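PDB 6TZ0: RNA-dependent RNA Polymerase from Bombyx mori cytoplasmic polyhedrosis virus, which catalyses RNA-templated RNA synthesis, making plus strands during transcription and, very probably, the complementary minus strands during genome replication. Local coordinates for residues E883-V891 with G1199-I1207; L1133-Y1141 with S1171-F1181. All coordinates share one frame; numbering follows the deposited sequence.

Interaction 1: E883-V891 with G1199-I1207; sequences EMIQQNSMV and GMVLHPGLI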
ATOM      1  N   GLU A 883     -50.398  24.451  -3.613  1.00 63.10           N
ATOM      2  CA  GLU A 883     -51.182  25.613  -3.212  1.00 63.10           C
ATOM      3  C   GLU A 883     -50.375  26.891  -3.367  1.00 63.10           C
ATOM      4  O   GLU A 883     -50.912  27.929  -3.766  1.00 63.10           O
ATOM      5  CB  GLU A 883     -51.669  25.458  -1.776  1.00 63.10           C
ATOM      6  CG  GLU A 883     -52.570  26.578  -1.310  1.00 63.10           C
ATOM      7  CD  GLU A 883     -53.063  26.386   0.102  1.00 63.10           C
ATOM      8  OE1 GLU A 883     -52.700  25.368   0.722  1.00 63.10           O
ATOM      9  OE2 GLU A 883     -53.812  27.257   0.590  1.00 63.10           O
ATOM     10  N   MET A 884     -49.071  26.815  -3.119  1.00 61.09           N
ATOM     11  CA  MET A 884     -48.227  27.996  -3.215  1.00 61.09           C
ATOM     12  C   MET A 884     -48.017  28.429  -4.665  1.00 61.09           C
ATOM     13  O   MET A 884     -47.752  29.608  -4.923  1.00 61.09           O
ATOM     14  CB  MET A 884     -46.921  27.709  -2.474  1.00 61.09           C
ATOM     15  CG  MET A 884     -45.896  28.812  -2.422  1.00 61.09           C
ATOM     16  SD  MET A 884     -44.701  28.489  -1.122  1.00 61.09           S
ATOM     17  CE  MET A 884     -44.022  26.932  -1.650  1.00 61.09           C
ATOM     18  N   ILE A 885     -48.186  27.520  -5.631  1.00 60.77           N
ATOM     19  CA  ILE A 885     -48.160  27.946  -7.030  1.00 60.77           C
ATOM     20  C   ILE A 885     -49.546  28.171  -7.617  1.00 60.77           C
ATOM     21  O   ILE A 885     -49.643  28.621  -8.769  1.00 60.77           O
ATOM     22  CB  ILE A 885     -47.431  26.967  -7.977  1.00 60.77           C
ATOM     23  CG1 ILE A 885     -48.204  25.668  -8.146  1.00 60.77           C
ATOM     24  CG2 ILE A 885     -46.041  26.646  -7.479  1.00 60.77           C
ATOM     25  CD1 ILE A 885     -47.619  24.783  -9.203  1.00 60.77           C
ATOM     26  N   GLN A 886     -50.626  27.868  -6.887  1.00 65.81           N
ATOM     27  CA  GLN A 886     -51.939  28.192  -7.440  1.00 65.81           C
ATOM     28  C   GLN A 886     -52.537  29.495  -6.914  1.00 65.81           C
ATOM     29  O   GLN A 886     -53.649  29.844  -7.324  1.00 65.81           O
ATOM     30  CB  GLN A 886     -52.937  27.040  -7.226  1.00 65.81           C
ATOM     31  CG  GLN A 886     -53.419  26.783  -5.814  1.00 65.81           C
ATOM     32  CD  GLN A 886     -54.718  27.490  -5.476  1.00 65.81           C
ATOM     33  OE1 GLN A 886     -55.546  27.742  -6.349  1.00 65.81           O
ATOM     34  NE2 GLN A 886     -54.905  27.803  -4.199  1.00 65.81           N
ATOM     35  N   GLN A 887     -51.858  30.226  -6.028  1.00 65.88           N
ATOM     36  CA  GLN A 887     -52.228  31.615  -5.773  1.00 65.88           C
ATOM     37  C   GLN A 887     -51.035  32.564  -5.835  1.00 65.88           C
ATOM     38  O   GLN A 887     -51.111  33.672  -5.289  1.00 65.88           O
ATOM     39  CB  GLN A 887     -52.968  31.789  -4.441  1.00 65.88           C
ATOM     40  CG  GLN A 887     -52.207  31.485  -3.165  1.00 65.88           C
ATOM     41  CD  GLN A 887     -52.617  30.176  -2.544  1.00 65.88           C
ATOM     42  OE1 GLN A 887     -53.301  29.367  -3.170  1.00 65.88           O
ATOM     43  NE2 GLN A 887     -52.212  29.961  -1.300  1.00 65.88           N
ATOM     44  N   ASN A 888     -49.942  32.141  -6.484  1.00 63.67           N
ATOM     45  CA  ASN A 888     -48.843  33.013  -6.924  1.00 63.67           C
ATOM     46  C   ASN A 888     -48.143  33.686  -5.746  1.00 63.67           C
ATOM     47  O   ASN A 888     -47.971  34.904  -5.718  1.00 63.67           O
ATOM     48  CB  ASN A 888     -49.339  34.058  -7.935  1.00 63.67           C
ATOM     49  CG  ASN A 888     -48.247  34.560  -8.874  1.00 63.67           C
ATOM     50  OD1 ASN A 888     -48.543  35.229  -9.861  1.00 63.67           O
ATOM     51  ND2 ASN A 888     -46.995  34.218  -8.593  1.00 63.67           N
ATOM     52  N   SER A 889     -47.748  32.892  -4.760  1.00 63.12           N
ATOM     53  CA  SER A 889     -47.036  33.389  -3.596  1.00 63.12           C
ATOM     54  C   SER A 889     -45.729  32.630  -3.436  1.00 63.12           C
ATOM     55  O   SER A 889     -45.497  31.620  -4.100  1.00 63.12           O
ATOM     56  CB  SER A 889     -47.881  33.255  -2.323  1.00 63.12           C
ATOM     57  OG  SER A 889     -48.125  31.898  -2.003  1.00 63.12           O
ATOM     58  N   MET A 890     -44.867  33.139  -2.562  1.00 63.65           N
ATOM     59  CA  MET A 890     -43.629  32.467  -2.195  1.00 63.65           C
ATOM     60  C   MET A 890     -43.431  32.397  -0.687  1.00 63.65           C
ATOM     61  O   MET A 890     -42.289  32.397  -0.220  1.00 63.65           O
ATOM     62  CB  MET A 890     -42.431  33.160  -2.846  1.00 63.65           C
ATOM     63  CG  MET A 890     -42.344  33.001  -4.354  1.00 63.65           C
ATOM     64  SD  MET A 890     -40.884  33.811  -5.031  1.00 63.65           S
ATOM     65  CE  MET A 890     -41.093  33.500  -6.779  1.00 63.65           C
ATOM     66  N   VAL A 891     -44.529  32.408   0.051  1.00 63.94           N
ATOM     67  CA  VAL A 891     -44.426  32.429   1.488  1.00 63.94           C
ATOM     68  C   VAL A 891     -44.269  31.055   2.090  1.00 63.94           C
ATOM     69  O   VAL A 891     -45.134  30.187   1.968  1.00 63.94           O
ATOM     70  CB  VAL A 891     -45.652  33.118   2.116  1.00 63.94           C
ATOM     71  CG1 VAL A 891     -45.628  32.978   3.630  1.00 63.94           C
ATOM     72  CG2 VAL A 891     -45.697  34.582   1.705  1.00 63.94           C
ATOM     73  N   GLY A1199     -47.470  15.104 -15.631  1.00 46.19           N
ATOM     74  CA  GLY A1199     -47.575  16.399 -16.270  1.00 46.19           C
ATOM     75  C   GLY A1199     -47.037  17.482 -15.360  1.00 46.19           C
ATOM     76  O   GLY A1199     -47.468  17.597 -14.212  1.00 46.19           O
ATOM     77  N   MET A1200     -46.094  18.277 -15.851  1.00 47.99           N
ATOM     78  CA  MET A1200     -45.368  19.215 -15.008  1.00 47.99           C
ATOM     79  C   MET A1200     -46.039  20.583 -15.030  1.00 47.99           C
ATOM     80  O   MET A1200     -46.370  21.102 -16.098  1.00 47.99           O
ATOM     81  CB  MET A1200     -43.916  19.334 -15.470  1.00 47.99           C
ATOM     82  CG  MET A1200     -43.031  20.138 -14.533  1.00 47.99           C
ATOM     83  SD  MET A1200     -41.311  20.191 -15.055  1.00 47.99           S
ATOM     84  CE  MET A1200     -41.417  21.365 -16.390  1.00 47.99           C
ATOM     85  N   VAL A1201     -46.234  21.159 -13.848  1.00 50.00           N
ATOM     86  CA  VAL A1201     -46.725  22.522 -13.702  1.00 50.00           C
ATOM     87  C   VAL A1201     -45.630  23.357 -13.054  1.00 50.00           C
ATOM     88  O   VAL A1201     -44.865  22.861 -12.221  1.00 50.00           O
ATOM     89  CB  VAL A1201     -48.039  22.578 -12.893  1.00 50.00           C
ATOM     90  CG1 VAL A1201     -49.149  21.912 -13.669  1.00 50.00           C
ATOM     91  CG2 VAL A1201     -47.888  21.878 -11.563  1.00 50.00           C
ATOM     92  N   LEU A1202     -45.533  24.616 -13.467  1.00 51.41           N
ATOM     93  CA  LEU A1202     -44.486  25.510 -13.003  1.00 51.41           C
ATOM     94  C   LEU A1202     -45.101  26.747 -12.369  1.00 51.41           C
ATOM     95  O   LEU A1202     -46.286  27.038 -12.537  1.00 51.41           O
ATOM     96  CB  LEU A1202     -43.556  25.925 -14.146  1.00 51.41           C
ATOM     97  CG  LEU A1202     -42.741  24.805 -14.794  1.00 51.41           C
ATOM     98  CD1 LEU A1202     -41.922  25.325 -15.947  1.00 51.41           C
ATOM     99  CD2 LEU A1202     -41.843  24.140 -13.784  1.00 51.41           C
ATOM    100  N   HIS A1203     -44.274  27.467 -11.632  1.00 56.22           N
ATOM    101  CA  HIS A1203     -44.600  28.697 -10.932  1.00 56.22           C
ATOM    102  C   HIS A1203     -44.216  29.892 -11.797  1.00 56.22           C
ATOM    103  O   HIS A1203     -43.196  29.845 -12.491  1.00 56.22           O
ATOM    104  CB  HIS A1203     -43.868  28.734  -9.592  1.00 56.22           C
ATOM    105  CG  HIS A1203     -44.272  29.856  -8.686  1.00 56.22           C
ATOM    106  ND1 HIS A1203     -43.536  31.010  -8.561  1.00 56.22           N
ATOM    107  CD2 HIS A1203     -45.337  30.004  -7.865  1.00 56.22           C
ATOM    108  CE1 HIS A1203     -44.125  31.818  -7.699  1.00 56.22           C
ATOM    109  NE2 HIS A1203     -45.222  31.231  -7.262  1.00 56.22           N
ATOM    110  N   PRO A1204     -45.041  30.945 -11.822  1.00 54.64           N
ATOM    111  CA  PRO A1204     -44.708  32.118 -12.648  1.00 54.64           C
ATOM    112  C   PRO A1204     -43.453  32.841 -12.197  1.00 54.64           C
ATOM    113  O   PRO A1204     -42.779  33.473 -13.019  1.00 54.64           O
ATOM    114  CB  PRO A1204     -45.954  33.002 -12.508  1.00 54.64           C
ATOM    115  CG  PRO A1204     -47.042  32.060 -12.174  1.00 54.64           C
ATOM    116  CD  PRO A1204     -46.420  31.010 -11.315  1.00 54.64           C
ATOM    117  N   GLY A1205     -43.115  32.754 -10.911  1.00 55.50           N
ATOM    118  CA  GLY A1205     -41.830  33.234 -10.448  1.00 55.50           C
ATOM    119  C   GLY A1205     -40.663  32.428 -10.973  1.00 55.50           C
ATOM    120  O   GLY A1205     -39.585  32.979 -11.197  1.00 55.50           O
ATOM    121  N   LEU A1206     -40.860  31.126 -11.199  1.00 54.09           N
ATOM    122  CA  LEU A1206     -39.809  30.317 -11.811  1.00 54.09           C
ATOM    123  C   LEU A1206     -39.573  30.738 -13.255  1.00 54.09           C
ATOM    124  O   LEU A1206     -38.423  30.848 -13.693  1.00 54.09           O
ATOM    125  CB  LEU A1206     -40.172  28.833 -11.724  1.00 54.09           C
ATOM    126  CG  LEU A1206     -39.162  27.720 -12.033  1.00 54.09           C
ATOM    127  CD1 LEU A1206     -39.523  26.522 -11.196  1.00 54.09           C
ATOM    128  CD2 LEU A1206     -39.131  27.305 -13.497  1.00 54.09           C
ATOM    129  N   ILE A1207     -40.655  30.994 -13.998  1.00 54.31           N
ATOM    130  CA  ILE A1207     -40.546  31.480 -15.371  1.00 54.31           C
ATOM    131  C   ILE A1207     -39.889  32.853 -15.397  1.00 54.31           C
ATOM    132  O   ILE A1207     -39.025  33.130 -16.239  1.00 54.31           O
ATOM    133  CB  ILE A1207     -41.937  31.508 -16.029  1.00 54.31           C
ATOM    134  CG1 ILE A1207     -42.593  30.130 -15.955  1.00 54.31           C
ATOM    135  CG2 ILE A1207     -41.845  31.953 -17.471  1.00 54.31           C
ATOM    136  CD1 ILE A1207     -41.812  29.048 -16.645  1.00 54.31           C
TER
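His1203 reaches across to the turn near helix 881-886, and its imidazole lies among Ile885, Asn888, Ser889 and Met890. CG is anti to the backbone N (chi1 -172°), which carries the ring out from the chain between strand 1196-1202 and helix 1204-1211. Ile885 meets the ring at its edge. Its CG2 methyl lies near the ring plane, 3.5 Å from His1203 CD2, and the two side chains run past each other in opposite directions. The other branch of Ile885 goes to the strand: its CD1 touches Val1201 CG2 at 3.8 Å, with the two side chains at about a right angle. Met890 comes in obliquely with an extended chain. Its CE methyl is 3.6 Å from His1203 CE1 and also packs on the CA of Gly1205. The amide of Asn888 stands nearly perpendicular to the imidazole, the planes 84° apart, with ND2 3.7 Å from His1203 NE2. One polar link joins the segments: His1203 NE2 donates to Ser889 O at 3.2 Å, a weak bond bent to 124°. Within the same segment, Pro1204 CD lies above one face of the His1203 ring, toward its rim. Leu1021 touches both His1203 and Met884. His1203 is the N-cap residue of helix 1204-1211. The contact joins this strand-to-helix junction to the turn 887-890 in the C-terminal region of the polymerase.

Interaction 2: L1133-Y1141 with S1171-F1181; sequences LYGNVEYHY and STQCRALYNIF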
ATOM      1  N   LEU A1133     -22.819  34.205 -20.151  1.00 75.70           N
ATOM      2  CA  LEU A1133     -24.071  34.076 -20.892  1.00 75.70           C
ATOM      3  C   LEU A1133     -24.766  32.799 -20.443  1.00 75.70           C
ATOM      4  O   LEU A1133     -24.233  31.706 -20.649  1.00 75.70           O
ATOM      5  CB  LEU A1133     -23.831  34.042 -22.399  1.00 75.70           C
ATOM      6  CG  LEU A1133     -23.327  35.309 -23.075  1.00 75.70           C
ATOM      7  CD1 LEU A1133     -23.064  35.031 -24.539  1.00 75.70           C
ATOM      8  CD2 LEU A1133     -24.330  36.436 -22.901  1.00 75.70           C
ATOM      9  N   TYR A1134     -25.962  32.950 -19.864  1.00 72.74           N
ATOM     10  CA  TYR A1134     -26.807  31.845 -19.386  1.00 72.74           C
ATOM     11  C   TYR A1134     -26.103  31.008 -18.318  1.00 72.74           C
ATOM     12  O   TYR A1134     -26.006  29.787 -18.429  1.00 72.74           O
ATOM     13  CB  TYR A1134     -27.297  30.951 -20.532  1.00 72.74           C
ATOM     14  CG  TYR A1134     -28.166  31.667 -21.535  1.00 72.74           C
ATOM     15  CD1 TYR A1134     -29.492  31.972 -21.243  1.00 72.74           C
ATOM     16  CD2 TYR A1134     -27.667  32.021 -22.784  1.00 72.74           C
ATOM     17  CE1 TYR A1134     -30.294  32.627 -22.161  1.00 72.74           C
ATOM     18  CE2 TYR A1134     -28.463  32.676 -23.710  1.00 72.74           C
ATOM     19  CZ  TYR A1134     -29.774  32.974 -23.392  1.00 72.74           C
ATOM     20  OH  TYR A1134     -30.566  33.623 -24.312  1.00 72.74           O
ATOM     21  N   GLY A1135     -25.599  31.674 -17.285  1.00 72.09           N
ATOM     22  CA  GLY A1135     -25.080  31.033 -16.102  1.00 72.09           C
ATOM     23  C   GLY A1135     -25.831  31.384 -14.844  1.00 72.09           C
ATOM     24  O   GLY A1135     -25.359  31.072 -13.747  1.00 72.09           O
ATOM     25  N   ASN A1136     -26.994  32.026 -14.968  1.00 71.31           N
ATOM     26  CA  ASN A1136     -27.696  32.519 -13.790  1.00 71.31           C
ATOM     27  C   ASN A1136     -28.480  31.414 -13.088  1.00 71.31           C
ATOM     28  O   ASN A1136     -28.551  31.389 -11.856  1.00 71.31           O
ATOM     29  CB  ASN A1136     -28.593  33.700 -14.169  1.00 71.31           C
ATOM     30  CG  ASN A1136     -29.529  33.396 -15.328  1.00 71.31           C
ATOM     31  OD1 ASN A1136     -29.590  32.274 -15.826  1.00 71.31           O
ATOM     32  ND2 ASN A1136     -30.264  34.408 -15.765  1.00 71.31           N
ATOM     33  N   VAL A1137     -29.074  30.492 -13.839  1.00 68.24           N
ATOM     34  CA  VAL A1137     -29.760  29.377 -13.197  1.00 68.24           C
ATOM     35  C   VAL A1137     -28.758  28.261 -12.932  1.00 68.24           C
ATOM     36  O   VAL A1137     -27.798  28.065 -13.687  1.00 68.24           O
ATOM     37  CB  VAL A1137     -30.962  28.895 -14.033  1.00 68.24           C
ATOM     38  CG1 VAL A1137     -31.970  30.016 -14.218  1.00 68.24           C
ATOM     39  CG2 VAL A1137     -30.536  28.351 -15.366  1.00 68.24           C
ATOM     40  N   GLU A1138     -28.961  27.553 -11.824  1.00 64.58           N
ATOM     41  CA  GLU A1138     -28.075  26.487 -11.377  1.00 64.58           C
ATOM     42  C   GLU A1138     -28.832  25.664 -10.348  1.00 64.58           C
ATOM     43  O   GLU A1138     -29.704  26.188  -9.651  1.00 64.58           O
ATOM     44  CB  GLU A1138     -26.767  27.046 -10.798  1.00 64.58           C
ATOM     45  CG  GLU A1138     -26.943  27.925  -9.573  1.00 64.58           C
ATOM     46  CD  GLU A1138     -25.646  28.560  -9.119  1.00 64.58           C
ATOM     47  OE1 GLU A1138     -24.610  28.348  -9.787  1.00 64.58           O
ATOM     48  OE2 GLU A1138     -25.663  29.268  -8.090  1.00 64.58           O
ATOM     49  N   TYR A1139     -28.524  24.371 -10.272  1.00 53.73           N
ATOM     50  CA  TYR A1139     -29.452  23.610  -9.444  1.00 53.73           C
ATOM     51  C   TYR A1139     -28.786  22.737  -8.383  1.00 53.73           C
ATOM     52  O   TYR A1139     -29.346  22.605  -7.290  1.00 53.73           O
ATOM     53  CB  TYR A1139     -30.356  22.778 -10.344  1.00 53.73           C
ATOM     54  CG  TYR A1139     -31.604  22.366  -9.631  1.00 53.73           C
ATOM     55  CD1 TYR A1139     -32.546  23.317  -9.286  1.00 53.73           C
ATOM     56  CD2 TYR A1139     -31.853  21.041  -9.308  1.00 53.73           C
ATOM     57  CE1 TYR A1139     -33.684  22.974  -8.627  1.00 53.73           C
ATOM     58  CE2 TYR A1139     -33.004  20.686  -8.655  1.00 53.73           C
ATOM     59  CZ  TYR A1139     -33.915  21.659  -8.314  1.00 53.73           C
ATOM     60  OH  TYR A1139     -35.064  21.321  -7.663  1.00 53.73           O
ATOM     61  N   HIS A1140     -27.624  22.142  -8.680  1.00 57.02           N
ATOM     62  CA  HIS A1140     -26.710  21.535  -7.700  1.00 57.02           C
ATOM     63  C   HIS A1140     -27.342  20.368  -6.928  1.00 57.02           C
ATOM     64  O   HIS A1140     -27.656  20.465  -5.743  1.00 57.02           O
ATOM     65  CB  HIS A1140     -26.171  22.581  -6.715  1.00 57.02           C
ATOM     66  CG  HIS A1140     -25.247  23.581  -7.333  1.00 57.02           C
ATOM     67  ND1 HIS A1140     -25.692  24.751  -7.905  1.00 57.02           N
ATOM     68  CD2 HIS A1140     -23.899  23.592  -7.453  1.00 57.02           C
ATOM     69  CE1 HIS A1140     -24.659  25.438  -8.357  1.00 57.02           C
ATOM     70  NE2 HIS A1140     -23.559  24.757  -8.096  1.00 57.02           N
ATOM     71  N   TYR A1141     -27.547  19.266  -7.635  1.00 51.11           N
ATOM     72  CA  TYR A1141     -27.866  18.005  -6.978  1.00 51.11           C
ATOM     73  C   TYR A1141     -26.638  17.100  -6.927  1.00 51.11           C
ATOM     74  O   TYR A1141     -25.660  17.304  -7.648  1.00 51.11           O
ATOM     75  CB  TYR A1141     -29.026  17.295  -7.680  1.00 51.11           C
ATOM     76  CG  TYR A1141     -28.774  16.884  -9.117  1.00 51.11           C
ATOM     77  CD1 TYR A1141     -29.033  17.754 -10.165  1.00 51.11           C
ATOM     78  CD2 TYR A1141     -28.320  15.611  -9.426  1.00 51.11           C
ATOM     79  CE1 TYR A1141     -28.822  17.373 -11.468  1.00 51.11           C
ATOM     80  CE2 TYR A1141     -28.109  15.226 -10.725  1.00 51.11           C
ATOM     81  CZ  TYR A1141     -28.358  16.112 -11.741  1.00 51.11           C
ATOM     82  OH  TYR A1141     -28.150  15.741 -13.043  1.00 51.11           O
ATOM     83  N   SER A1171     -36.239  29.788 -22.581  1.00 56.77           N
ATOM     84  CA  SER A1171     -34.808  30.037 -22.598  1.00 56.77           C
ATOM     85  C   SER A1171     -34.101  28.811 -23.147  1.00 56.77           C
ATOM     86  O   SER A1171     -34.658  27.713 -23.180  1.00 56.77           O
ATOM     87  CB  SER A1171     -34.278  30.385 -21.206  1.00 56.77           C
ATOM     88  OG  SER A1171     -32.875  30.562 -21.232  1.00 56.77           O
ATOM     89  N   THR A1172     -32.853  29.015 -23.569  1.00 60.15           N
ATOM     90  CA  THR A1172     -32.051  27.951 -24.161  1.00 60.15           C
ATOM     91  C   THR A1172     -31.637  26.886 -23.158  1.00 60.15           C
ATOM     92  O   THR A1172     -31.229  25.795 -23.568  1.00 60.15           O
ATOM     93  CB  THR A1172     -30.808  28.548 -24.824  1.00 60.15           C
ATOM     94  OG1 THR A1172     -30.070  27.514 -25.484  1.00 60.15           O
ATOM     95  CG2 THR A1172     -29.922  29.230 -23.798  1.00 60.15           C
ATOM     96  N   GLN A1173     -31.746  27.168 -21.863  1.00 61.42           N
ATOM     97  CA  GLN A1173     -31.397  26.229 -20.811  1.00 61.42           C
ATOM     98  C   GLN A1173     -32.616  25.784 -20.018  1.00 61.42           C
ATOM     99  O   GLN A1173     -32.489  25.402 -18.854  1.00 61.42           O
ATOM    100  CB  GLN A1173     -30.343  26.861 -19.909  1.00 61.42           C
ATOM    101  CG  GLN A1173     -30.748  28.216 -19.394  1.00 61.42           C
ATOM    102  CD  GLN A1173     -29.618  28.908 -18.681  1.00 61.42           C
ATOM    103  OE1 GLN A1173     -28.547  28.336 -18.497  1.00 61.42           O
ATOM    104  NE2 GLN A1173     -29.847  30.150 -18.274  1.00 61.42           N
ATOM    105  N   CYS A1174     -33.799  25.838 -20.631  1.00 53.18           N
ATOM    106  CA  CYS A1174     -34.998  25.301 -20.006  1.00 53.18           C
ATOM    107  C   CYS A1174     -35.110  23.798 -20.180  1.00 53.18           C
ATOM    108  O   CYS A1174     -35.638  23.126 -19.292  1.00 53.18           O
ATOM    109  CB  CYS A1174     -36.249  25.962 -20.579  1.00 53.18           C
ATOM    110  SG  CYS A1174     -36.493  27.671 -20.100  1.00 53.18           S
ATOM    111  N   ARG A1175     -34.616  23.264 -21.298  1.00 53.26           N
ATOM    112  CA  ARG A1175     -34.870  21.868 -21.646  1.00 53.26           C
ATOM    113  C   ARG A1175     -34.155  20.916 -20.697  1.00 53.26           C
ATOM    114  O   ARG A1175     -34.784  20.025 -20.109  1.00 53.26           O
ATOM    115  CB  ARG A1175     -34.453  21.620 -23.095  1.00 53.26           C
ATOM    116  CG  ARG A1175     -34.782  20.240 -23.639  1.00 53.26           C
ATOM    117  CD  ARG A1175     -34.468  20.160 -25.125  1.00 53.26           C
ATOM    118  NE  ARG A1175     -34.836  18.872 -25.706  1.00 53.26           N
ATOM    119  CZ  ARG A1175     -34.012  17.836 -25.834  1.00 53.26           C
ATOM    120  NH1 ARG A1175     -32.753  17.929 -25.435  1.00 53.26           N
ATOM    121  NH2 ARG A1175     -34.446  16.707 -26.375  1.00 53.26           N
ATOM    122  N   ALA A1176     -32.855  21.126 -20.495  1.00 51.70           N
ATOM    123  CA  ALA A1176     -32.078  20.313 -19.569  1.00 51.70           C
ATOM    124  C   ALA A1176     -32.510  20.505 -18.124  1.00 51.70           C
ATOM    125  O   ALA A1176     -32.505  19.547 -17.345  1.00 51.70           O
ATOM    126  CB  ALA A1176     -30.599  20.651 -19.712  1.00 51.70           C
ATOM    127  N   LEU A1177     -32.893  21.733 -17.784  1.00 48.49           N
ATOM    128  CA  LEU A1177     -33.361  22.070 -16.445  1.00 48.49           C
ATOM    129  C   LEU A1177     -34.648  21.331 -16.100  1.00 48.49           C
ATOM    130  O   LEU A1177     -34.789  20.809 -14.999  1.00 48.49           O
ATOM    131  CB  LEU A1177     -33.589  23.575 -16.327  1.00 48.49           C
ATOM    132  CG  LEU A1177     -34.163  24.067 -14.999  1.00 48.49           C
ATOM    133  CD1 LEU A1177     -33.145  23.906 -13.885  1.00 48.49           C
ATOM    134  CD2 LEU A1177     -34.600  25.516 -15.111  1.00 48.49           C
ATOM    135  N   TYR A1178     -35.581  21.274 -17.045  1.00 47.39           N
ATOM    136  CA  TYR A1178     -36.834  20.562 -16.820  1.00 47.39           C
ATOM    137  C   TYR A1178     -36.621  19.053 -16.859  1.00 47.39           C
ATOM    138  O   TYR A1178     -37.332  18.311 -16.169  1.00 47.39           O
ATOM    139  CB  TYR A1178     -37.869  20.970 -17.865  1.00 47.39           C
ATOM    140  CG  TYR A1178     -38.270  22.430 -17.873  1.00 47.39           C
ATOM    141  CD1 TYR A1178     -38.062  23.250 -16.772  1.00 47.39           C
ATOM    142  CD2 TYR A1178     -38.819  23.002 -19.015  1.00 47.39           C
ATOM    143  CE1 TYR A1178     -38.412  24.584 -16.801  1.00 47.39           C
ATOM    144  CE2 TYR A1178     -39.167  24.333 -19.053  1.00 47.39           C
ATOM    145  CZ  TYR A1178     -38.960  25.119 -17.943  1.00 47.39           C
ATOM    146  OH  TYR A1178     -39.312  26.444 -17.968  1.00 47.39           O
ATOM    147  N   ASN A1179     -35.647  18.590 -17.650  1.00 46.64           N
ATOM    148  CA  ASN A1179     -35.282  17.175 -17.632  1.00 46.64           C
ATOM    149  C   ASN A1179     -34.719  16.764 -16.281  1.00 46.64           C
ATOM    150  O   ASN A1179     -35.001  15.667 -15.793  1.00 46.64           O
ATOM    151  CB  ASN A1179     -34.265  16.872 -18.730  1.00 46.64           C
ATOM    152  CG  ASN A1179     -34.865  16.910 -20.106  1.00 46.64           C
ATOM    153  OD1 ASN A1179     -35.999  16.490 -20.309  1.00 46.64           O
ATOM    154  ND2 ASN A1179     -34.097  17.389 -21.071  1.00 46.64           N
ATOM    155  N   ILE A1180     -33.927  17.640 -15.662  1.00 45.44           N
ATOM    156  CA  ILE A1180     -33.407  17.376 -14.323  1.00 45.44           C
ATOM    157  C   ILE A1180     -34.532  17.362 -13.298  1.00 45.44           C
ATOM    158  O   ILE A1180     -34.553  16.508 -12.399  1.00 45.44           O
ATOM    159  CB  ILE A1180     -32.308  18.400 -13.982  1.00 45.44           C
ATOM    160  CG1 ILE A1180     -31.037  18.066 -14.760  1.00 45.44           C
ATOM    161  CG2 ILE A1180     -32.041  18.496 -12.494  1.00 45.44           C
ATOM    162  CD1 ILE A1180     -29.972  19.087 -14.643  1.00 45.44           C
ATOM    163  N   PHE A1181     -35.489  18.296 -13.429  1.00 45.12           N
ATOM    164  CA  PHE A1181     -36.680  18.314 -12.572  1.00 45.12           C
ATOM    165  C   PHE A1181     -37.428  16.991 -12.621  1.00 45.12           C
ATOM    166  O   PHE A1181     -37.677  16.360 -11.581  1.00 45.12           O
ATOM    167  CB  PHE A1181     -37.636  19.429 -12.998  1.00 45.12           C
ATOM    168  CG  PHE A1181     -37.193  20.808 -12.630  1.00 45.12           C
ATOM    169  CD1 PHE A1181     -36.093  21.024 -11.820  1.00 45.12           C
ATOM    170  CD2 PHE A1181     -37.927  21.896 -13.062  1.00 45.12           C
ATOM    171  CE1 PHE A1181     -35.716  22.300 -11.482  1.00 45.12           C
ATOM    172  CE2 PHE A1181     -37.561  23.169 -12.720  1.00 45.12           C
ATOM    173  CZ  PHE A1181     -36.457  23.371 -11.921  1.00 45.12           C
TER
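The first half of helix 1174-1188, with the turn before it, packs against the irregular chain that follows helix 1118-1132. Tyr1134 lies over the type I beta turn from Ser1171 to Cys1174. Thr1172 CG2 sits 3.5 Å from the Tyr1134 ring centroid, a well-centred CH-pi contact. Gln1173 NE2 lies at the edge of the same ring, in its plane, and the amide is turned 85° to it. Gln1173 CD lies 3.5 Å from Val1137 CG2. Gln1173 NE2 gives a weak hydrogen bond to Asn1136 OD1 at 3.3 Å, and that oxygen also takes a weak hydrogen bond from Val1137 N. The amide's orientation is doubtful, because Gln1173 OE1 faces another acceptor, Tyr1134 O, at 2.9 Å. Further along the helix, the edge of Phe1181 points to the face of Tyr1139 in a T-shaped pair, with centroids 5.2 Å apart and planes at 64°. Tyr1139 CG, anti to the backbone N (chi1 -160°), places the ring there. Tyr1139 OH is hydrogen-bonded to Tyr1022 OH, and Tyr1022 also stacks on Phe1181. Ile1180 CG2 packs obliquely on Tyr1141, 3.6 Å from Tyr1141 CE1. This is plain packing of a helix and its preceding beta turn against an irregular segment in the C-terminal region.

In the fold
The centres of interactions 1 and 2 are about 17 Å apart, and the two touch directly. Tyr1178, on helix 1174-1188, is the main bridge. Tyr1178 OH lies 3.5 Å from Leu1202 CD1, and Tyr1178 CG lies 3.6 Å from Met1200 CE. Ile1207 packs on the same tyrosine, which is hydrogen-bonded to Tyr1168 O. Helix 1174-1188 leads in the chain to strand 1196-1202. Both segments of interaction 2 lie between those of interaction 1 in the sequence, so it is nested in the loop that interaction 1 closes. Strand 1022-1027 borders both: Tyr1022 meets Leu1202 as well as Tyr1139 and Phe1181. Both contacts are structural packing in the C-terminal region, away from the annotated nucleotide and magnesium sites.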